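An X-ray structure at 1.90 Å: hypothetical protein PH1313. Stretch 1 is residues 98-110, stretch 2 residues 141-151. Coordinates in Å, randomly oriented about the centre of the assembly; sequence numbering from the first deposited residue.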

ATOM      1  N   LYS A  98       5.963 -37.069 -30.664  1.00 19.24           N
ATOM      2  CA  LYS A  98       6.768 -37.231 -29.465  1.00 18.96           C
ATOM      3  C   LYS A  98       7.587 -38.520 -29.519  1.00 19.59           C
ATOM      4  O   LYS A  98       8.761 -38.532 -29.142  1.00 18.78           O
ATOM      5  N   ALA A  99       6.973 -39.600 -29.997  1.00 18.01           N
ATOM      6  CA  ALA A  99       7.667 -40.883 -30.082  1.00 18.65           C
ATOM      7  C   ALA A  99       8.905 -40.773 -30.961  1.00 18.77           C
ATOM      8  O   ALA A  99       9.938 -41.379 -30.670  1.00 20.24           O
ATOM      9  N   LYS A 100       8.810 -40.000 -32.037  1.00 19.42           N
ATOM     10  CA  LYS A 100       9.952 -39.832 -32.928  1.00 21.43           C
ATOM     11  C   LYS A 100      11.089 -39.166 -32.158  1.00 20.65           C
ATOM     12  O   LYS A 100      12.254 -39.539 -32.311  1.00 21.03           O
ATOM     13  N   GLU A 101      10.748 -38.184 -31.328  1.00 20.43           N
ATOM     14  CA  GLU A 101      11.744 -37.479 -30.529  1.00 21.09           C
ATOM     15  C   GLU A 101      12.323 -38.395 -29.448  1.00 20.45           C
ATOM     16  O   GLU A 101      13.522 -38.351 -29.167  1.00 18.39           O
ATOM     17  N   VAL A 102      11.473 -39.221 -28.842  1.00 17.61           N
ATOM     18  CA  VAL A 102      11.926 -40.152 -27.808  1.00 17.84           C
ATOM     19  C   VAL A 102      12.912 -41.149 -28.425  1.00 18.54           C
ATOM     20  O   VAL A 102      13.942 -41.466 -27.829  1.00 18.46           O
ATOM     21  N   GLY A 103      12.587 -41.636 -29.619  1.00 18.78           N
ATOM     22  CA  GLY A 103      13.475 -42.542 -30.331  1.00 20.22           C
ATOM     23  C   GLY A 103      13.592 -43.981 -29.864  1.00 19.58           C
ATOM     24  O   GLY A 103      14.656 -44.593 -29.995  1.00 16.90           O
ATOM     25  N   LYS A 104      12.511 -44.528 -29.320  1.00 18.08           N
ATOM     26  CA  LYS A 104      12.527 -45.914 -28.863  1.00 19.77           C
ATOM     27  C   LYS A 104      11.594 -46.757 -29.718  1.00 20.04           C
ATOM     28  O   LYS A 104      10.621 -46.246 -30.272  1.00 21.48           O
ATOM     29  N   GLU A 105      11.885 -48.050 -29.824  1.00 20.97           N
ATOM     30  CA  GLU A 105      11.047 -48.944 -30.613  1.00 22.92           C
ATOM     31  C   GLU A 105       9.679 -49.099 -29.960  1.00 21.63           C
ATOM     32  O   GLU A 105       8.648 -49.091 -30.635  1.00 21.75           O
ATOM     33  N   ARG A 106       9.686 -49.244 -28.639  1.00 18.92           N
ATOM     34  CA  ARG A 106       8.458 -49.465 -27.887  1.00 18.46           C
ATOM     35  C   ARG A 106       8.394 -48.580 -26.646  1.00 16.64           C
ATOM     36  O   ARG A 106       8.648 -49.029 -25.525  1.00 17.16           O
ATOM     37  N   PRO A 107       8.053 -47.297 -26.834  1.00 16.05           N
ATOM     38  CA  PRO A 107       7.960 -46.354 -25.717  1.00 15.56           C
ATOM     39  C   PRO A 107       6.836 -46.693 -24.737  1.00 17.46           C
ATOM     40  O   PRO A 107       5.817 -47.279 -25.115  1.00 17.34           O
ATOM     41  N   LYS A 108       7.042 -46.339 -23.473  1.00 16.12           N
ATOM     42  CA  LYS A 108       6.029 -46.556 -22.443  1.00 16.59           C
ATOM     43  C   LYS A 108       5.207 -45.268 -22.394  1.00 15.99           C
ATOM     44  O   LYS A 108       5.771 -44.173 -22.501  1.00 15.59           O
ATOM     45  N   PHE A 109       3.892 -45.388 -22.231  1.00 16.34           N
ATOM     46  CA  PHE A 109       3.038 -44.203 -22.192  1.00 15.86           C
ATOM     47  C   PHE A 109       1.794 -44.354 -21.324  1.00 17.83           C
ATOM     48  O   PHE A 109       1.468 -45.445 -20.852  1.00 17.80           O
ATOM     49  N   ARG A 110       1.107 -43.232 -21.123  1.00 15.32           N
ATOM     50  CA  ARG A 110      -0.147 -43.217 -20.389  1.00 16.71           C
ATOM     51  C   ARG A 110      -0.958 -42.069 -20.961  1.00 16.66           C
ATOM     52  O   ARG A 110      -0.421 -41.203 -21.649  1.00 17.67           O
ATOM     53  N   CYS A 141       3.916 -49.922 -28.638  1.00 17.48           N
ATOM     54  CA  CYS A 141       4.123 -49.202 -27.396  1.00 18.13           C
ATOM     55  C   CYS A 141       3.548 -50.010 -26.249  1.00 19.48           C
ATOM     56  O   CYS A 141       3.035 -51.110 -26.449  1.00 22.41           O
ATOM     57  N   GLU A 142       3.614 -49.449 -25.051  1.00 18.99           N
ATOM     58  CA  GLU A 142       3.151 -50.157 -23.870  1.00 20.99           C
ATOM     59  C   GLU A 142       2.684 -49.190 -22.800  1.00 20.11           C
ATOM     60  O   GLU A 142       3.331 -48.182 -22.543  1.00 19.85           O
ATOM     61  N   VAL A 143       1.556 -49.504 -22.174  1.00 20.88           N
ATOM     62  CA  VAL A 143       1.024 -48.654 -21.123  1.00 20.21           C
ATOM     63  C   VAL A 143       1.803 -48.858 -19.828  1.00 22.78           C
ATOM     64  O   VAL A 143       2.063 -49.987 -19.421  1.00 22.34           O
ATOM     65  N   ASP A 144       2.194 -47.756 -19.200  1.00 23.06           N
ATOM     66  CA  ASP A 144       2.899 -47.801 -17.923  1.00 24.09           C
ATOM     67  C   ASP A 144       2.521 -46.514 -17.208  1.00 23.65           C
ATOM     68  O   ASP A 144       2.927 -45.428 -17.615  1.00 20.76           O
ATOM     69  N   LEU A 145       1.728 -46.640 -16.151  1.00 24.66           N
ATOM     70  CA  LEU A 145       1.258 -45.484 -15.392  1.00 28.77           C
ATOM     71  C   LEU A 145       2.296 -44.876 -14.451  1.00 30.63           C
ATOM     72  O   LEU A 145       2.163 -43.725 -14.042  1.00 33.35           O
ATOM     73  N   LYS A 146       3.325 -45.641 -14.105  1.00 33.58           N
ATOM     74  CA  LYS A 146       4.356 -45.144 -13.195  1.00 36.31           C
ATOM     75  C   LYS A 146       5.536 -44.510 -13.928  1.00 35.69           C
ATOM     76  O   LYS A 146       5.885 -43.352 -13.680  1.00 36.21           O
ATOM     77  N   ASN A 147       6.154 -45.268 -14.824  1.00 33.11           N
ATOM     78  CA  ASN A 147       7.281 -44.753 -15.584  1.00 31.79           C
ATOM     79  C   ASN A 147       6.906 -44.754 -17.056  1.00 28.49           C
ATOM     80  O   ASN A 147       6.685 -45.809 -17.651  1.00 29.25           O
ATOM     81  N   TYR A 148       6.821 -43.566 -17.639  1.00 24.32           N
ATOM     82  CA  TYR A 148       6.457 -43.451 -19.043  1.00 21.64           C
ATOM     83  C   TYR A 148       7.327 -42.449 -19.781  1.00 19.72           C
ATOM     84  O   TYR A 148       7.756 -41.442 -19.206  1.00 19.32           O
ATOM     85  N   ASP A 149       7.587 -42.737 -21.055  1.00 17.14           N
ATOM     86  CA  ASP A 149       8.380 -41.855 -21.905  1.00 17.91           C
ATOM     87  C   ASP A 149       7.466 -40.773 -22.469  1.00 17.36           C
ATOM     88  O   ASP A 149       7.908 -39.672 -22.793  1.00 17.18           O
ATOM     89  N   ILE A 150       6.188 -41.111 -22.600  1.00 17.75           N
ATOM     90  CA  ILE A 150       5.211 -40.202 -23.186  1.00 15.68           C
ATOM     91  C   ILE A 150       3.904 -40.123 -22.417  1.00 17.03           C
ATOM     92  O   ILE A 150       3.361 -41.139 -21.990  1.00 15.69           O
ATOM     93  N   GLU A 151       3.397 -38.908 -22.243  1.00 16.22           N
ATOM     94  CA  GLU A 151       2.114 -38.734 -21.589  1.00 18.45           C
ATOM     95  C   GLU A 151       1.223 -37.946 -22.532  1.00 18.43           C
ATOM     96  O   GLU A 151       1.575 -36.845 -22.945  1.00 18.69           O
TER

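The contact between residues 98-110 and 141-151 is a parallel β-sheet in which one short strand, K108 to R110, lies between two segments of the other stretch, with an apolar patch under the preceding helix and a set of salt bridges completing the join. It illustrates a general principle: backbone pairing and side-chain contacts agree on one register.

F109 pairs with both V143 and I150. Its N donates to E142 O at 2.9 Å and its O accepts from D144 N at 2.9 Å, while on the I150 side K108 O receives D149 N at 2.7 Å and I150 N at 3.1 Å, and R110 N reaches I150 O at 3.2 Å.

Alternation along the strand separates the side chains. F109 (chi1 p) and I150 (m, t) share a face, their CB atoms 4.0 Å apart. The phenyl ring lies against C141 and V143, with F109 CE1 3.5 Å from C141 SG and 3.8 Å from V143 CG2; the sulfur approaches the ring obliquely. I150 also meets the helix: its CD1 lies 3.9 Å from A99 CB, and its CG1 is 4.0 Å from V102 CG2 and 3.6 Å from the aliphatic CG of K98. The loop that follows the helix adds P107, whose CB is 4.1 Å from I150 CD1. V102 (t) and K98 (chi1 t) both point toward the second stretch, and the lysine contributes methylene surface here.

Salt bridges link charged groups of the two stretches. K108 (chi1 m, chi2 and chi3 t, chi4 m) brings NZ between two carboxylates, 2.7 Å from E142 OE2 and 2.9 Å from D144 OD2. E142 is shared, for its OE1 forms a salt bridge with R106 NE at 3.1 Å, supplemented by a weak hydrogen bond from R106 NH2.

D149 (m) points toward the first stretch and divides its carboxylate: OD1 accepts K108 N at 2.9 Å, whereas OD2 forms a salt bridge with K104 NZ at 2.8 Å. Water 1 links the same two side chains, accepting from K104 NZ at 3.1 Å and donating to D149 OD1 at 2.7 Å.

At R110 (chi1 p), the aliphatic stem covers the Y148 ring, CG standing 3.9 Å from the ring centroid almost along its normal. Beyond it, L145 CD2 packs over one face of the guanidinium, 3.8 Å from R110 NH1. Water 2 donates to L145 O at 2.5 Å and accepts a weak hydrogen bond from R110 NH1 at 2.8 Å.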

ATOM      1  CB  LYS A  98       5.869 -37.238 -28.230  1.00 19.90           C
ATOM      2  CG  LYS A  98       6.606 -37.427 -26.907  1.00 20.21           C
ATOM      3  CD  LYS A  98       7.473 -36.232 -26.544  1.00 21.14           C
ATOM      4  CE  LYS A  98       8.042 -36.408 -25.143  1.00 23.67           C
ATOM      5  NZ  LYS A  98       8.844 -35.237 -24.705  1.00 28.47           N
ATOM      6  CB  ALA A  99       6.727 -41.963 -30.622  1.00 17.82           C
ATOM      7  CB  LYS A 100       9.573 -38.975 -34.137  1.00 23.67           C
ATOM      8  CG  LYS A 100      10.711 -38.797 -35.125  1.00 31.34           C
ATOM      9  CD  LYS A 100      10.347 -37.852 -36.263  1.00 36.91           C
ATOM     10  CE  LYS A 100      11.509 -37.705 -37.241  1.00 40.22           C
ATOM     11  NZ  LYS A 100      11.233 -36.690 -38.298  1.00 43.15           N
ATOM     12  CB  GLU A 101      11.124 -36.234 -29.887  1.00 24.61           C
ATOM     13  CG  GLU A 101      10.602 -35.236 -30.908  1.00 31.85           C
ATOM     14  CD  GLU A 101       9.836 -34.086 -30.278  1.00 38.26           C
ATOM     15  OE1 GLU A 101       9.247 -33.281 -31.038  1.00 40.55           O
ATOM     16  OE2 GLU A 101       9.823 -33.984 -29.031  1.00 40.98           O
ATOM     17  CB  VAL A 102      10.725 -40.893 -27.172  1.00 20.20           C
ATOM     18  CG1 VAL A 102      11.213 -42.018 -26.269  1.00 19.07           C
ATOM     19  CG2 VAL A 102       9.891 -39.898 -26.353  1.00 18.96           C
ATOM     20  CB  LYS A 104      12.100 -45.990 -27.397  1.00 18.83           C
ATOM     21  CG  LYS A 104      13.084 -45.349 -26.439  1.00 19.93           C
ATOM     22  CD  LYS A 104      12.597 -45.452 -25.000  1.00 17.85           C
ATOM     23  CE  LYS A 104      13.611 -44.869 -24.028  1.00 18.68           C
ATOM     24  NZ  LYS A 104      13.207 -45.099 -22.604  1.00 20.04           N
ATOM     25  CB  GLU A 105      11.657 -50.342 -30.695  1.00 26.90           C
ATOM     26  CG  GLU A 105      13.160 -50.411 -30.787  1.00 33.43           C
ATOM     27  CD  GLU A 105      13.656 -51.807 -30.471  1.00 35.48           C
ATOM     28  OE1 GLU A 105      13.193 -52.759 -31.136  1.00 36.70           O
ATOM     29  OE2 GLU A 105      14.492 -51.953 -29.551  1.00 40.40           O
ATOM     30  CB  ARG A 106       8.391 -50.948 -27.502  1.00 18.33           C
ATOM     31  CG  ARG A 106       7.112 -51.426 -26.828  1.00 20.78           C
ATOM     32  CD  ARG A 106       7.362 -52.838 -26.290  1.00 24.89           C
ATOM     33  NE  ARG A 106       6.302 -53.345 -25.424  1.00 26.63           N
ATOM     34  CZ  ARG A 106       5.175 -53.900 -25.860  1.00 26.74           C
ATOM     35  NH1 ARG A 106       4.952 -54.021 -27.163  1.00 24.72           N
ATOM     36  NH2 ARG A 106       4.279 -54.347 -24.991  1.00 22.37           N
ATOM     37  CB  PRO A 107       7.729 -45.013 -26.418  1.00 15.75           C
ATOM     38  CG  PRO A 107       6.956 -45.411 -27.664  1.00 17.19           C
ATOM     39  CD  PRO A 107       7.725 -46.639 -28.115  1.00 15.33           C
ATOM     40  CB  LYS A 108       6.690 -46.801 -21.083  1.00 17.45           C
ATOM     41  CG  LYS A 108       7.351 -48.172 -20.937  1.00 19.40           C
ATOM     42  CD  LYS A 108       8.165 -48.225 -19.654  1.00 23.70           C
ATOM     43  CE  LYS A 108       8.682 -49.624 -19.359  1.00 26.39           C
ATOM     44  NZ  LYS A 108       7.589 -50.533 -18.923  1.00 27.72           N
ATOM     45  CB  PHE A 109       2.573 -43.840 -23.611  1.00 13.88           C
ATOM     46  CG  PHE A 109       1.367 -44.631 -24.088  1.00 17.00           C
ATOM     47  CD1 PHE A 109       1.479 -45.980 -24.417  1.00 15.00           C
ATOM     48  CD2 PHE A 109       0.121 -44.017 -24.212  1.00 14.52           C
ATOM     49  CE1 PHE A 109       0.365 -46.706 -24.864  1.00 16.47           C
ATOM     50  CE2 PHE A 109      -0.997 -44.733 -24.658  1.00 15.65           C
ATOM     51  CZ  PHE A 109      -0.877 -46.078 -24.985  1.00 16.21           C
ATOM     52  CB  ARG A 110       0.068 -42.992 -18.888  1.00 16.21           C
ATOM     53  CG  ARG A 110       0.488 -41.584 -18.486  1.00 15.87           C
ATOM     54  CD  ARG A 110       0.061 -41.318 -17.038  1.00 17.60           C
ATOM     55  NE  ARG A 110      -1.390 -41.197 -16.963  1.00 18.85           N
ATOM     56  CZ  ARG A 110      -2.139 -41.635 -15.955  1.00 22.47           C
ATOM     57  NH1 ARG A 110      -1.578 -42.234 -14.911  1.00 21.74           N
ATOM     58  NH2 ARG A 110      -3.459 -41.485 -16.003  1.00 18.67           N
ATOM     59  CB  CYS A 141       3.457 -47.824 -27.463  1.00 16.37           C
ATOM     60  SG  CYS A 141       1.695 -47.870 -27.883  1.00 19.57           S
ATOM     61  CB  GLU A 142       4.315 -51.003 -23.361  1.00 23.19           C
ATOM     62  CG  GLU A 142       4.170 -51.634 -22.013  1.00 31.34           C
ATOM     63  CD  GLU A 142       5.470 -52.290 -21.597  1.00 35.31           C
ATOM     64  OE1 GLU A 142       5.955 -53.158 -22.354  1.00 38.46           O
ATOM     65  OE2 GLU A 142       6.014 -51.933 -20.532  1.00 39.25           O
ATOM     66  CB  VAL A 143      -0.472 -48.962 -20.846  1.00 21.32           C
ATOM     67  CG1 VAL A 143      -0.952 -48.180 -19.624  1.00 21.77           C
ATOM     68  CG2 VAL A 143      -1.314 -48.604 -22.065  1.00 21.25           C
ATOM     69  CB  ASP A 144       4.414 -47.872 -18.118  1.00 23.30           C
ATOM     70  CG  ASP A 144       5.147 -48.235 -16.832  1.00 28.09           C
ATOM     71  OD1 ASP A 144       4.865 -47.610 -15.786  1.00 28.25           O
ATOM     72  OD2 ASP A 144       6.005 -49.141 -16.864  1.00 28.79           O
ATOM     73  CB  LEU A 145       0.010 -45.870 -14.590  1.00 27.13           C
ATOM     74  CG  LEU A 145      -1.104 -46.579 -15.370  1.00 26.85           C
ATOM     75  CD1 LEU A 145      -2.214 -46.975 -14.414  1.00 28.22           C
ATOM     76  CD2 LEU A 145      -1.636 -45.672 -16.474  1.00 25.13           C
ATOM     77  CB  LYS A 146       4.841 -46.280 -12.289  1.00 38.84           C
ATOM     78  CG  LYS A 146       5.242 -47.541 -13.033  1.00 43.34           C
ATOM     79  CD  LYS A 146       5.379 -48.726 -12.091  1.00 45.90           C
ATOM     80  CE  LYS A 146       5.478 -50.033 -12.865  1.00 46.86           C
ATOM     81  NZ  LYS A 146       5.449 -51.218 -11.960  1.00 46.68           N
ATOM     82  CB  ASN A 147       8.524 -45.616 -15.351  1.00 34.22           C
ATOM     83  CG  ASN A 147       8.843 -45.785 -13.879  1.00 37.40           C
ATOM     84  OD1 ASN A 147       8.476 -46.786 -13.261  1.00 39.29           O
ATOM     85  ND2 ASN A 147       9.512 -44.795 -13.304  1.00 37.51           N
ATOM     86  CB  TYR A 148       4.984 -43.045 -19.174  1.00 21.16           C
ATOM     87  CG  TYR A 148       4.545 -41.972 -18.192  1.00 21.98           C
ATOM     88  CD1 TYR A 148       4.080 -42.311 -16.918  1.00 22.40           C
ATOM     89  CD2 TYR A 148       4.595 -40.625 -18.537  1.00 22.31           C
ATOM     90  CE1 TYR A 148       3.671 -41.328 -16.015  1.00 24.67           C
ATOM     91  CE2 TYR A 148       4.191 -39.635 -17.642  1.00 24.94           C
ATOM     92  CZ  TYR A 148       3.732 -39.993 -16.387  1.00 25.22           C
ATOM     93  OH  TYR A 148       3.334 -39.014 -15.508  1.00 26.42           O
ATOM     94  CB  ASP A 149       8.969 -42.614 -23.103  1.00 17.50           C
ATOM     95  CG  ASP A 149       9.887 -43.744 -22.692  1.00 20.98           C
ATOM     96  OD1 ASP A 149       9.482 -44.912 -22.858  1.00 19.80           O
ATOM     97  OD2 ASP A 149      11.006 -43.459 -22.205  1.00 20.46           O
ATOM     98  CB  ILE A 150       4.856 -40.655 -24.621  1.00 17.18           C
ATOM     99  CG1 ILE A 150       6.108 -40.653 -25.500  1.00 16.76           C
ATOM    100  CG2 ILE A 150       3.765 -39.758 -25.206  1.00 18.03           C
ATOM    101  CD1 ILE A 150       5.923 -41.393 -26.814  1.00 16.51           C
ATOM    102  CB  GLU A 151       2.232 -37.967 -20.274  1.00 21.18           C
ATOM    103  CG  GLU A 151       0.863 -37.663 -19.674  1.00 26.38           C
ATOM    104  CD  GLU A 151       0.930 -36.753 -18.471  1.00 29.54           C
ATOM    105  OE1 GLU A 151       1.585 -35.693 -18.565  1.00 31.18           O
ATOM    106  OE2 GLU A 151       0.317 -37.094 -17.435  1.00 28.82           O
TER
HETATM  107  O   HOH W   1      10.909 -47.055 -21.981  1.00 26.12           O
HETATM  108  O   HOH W   2       0.729 -41.830 -13.396  1.00 43.13           O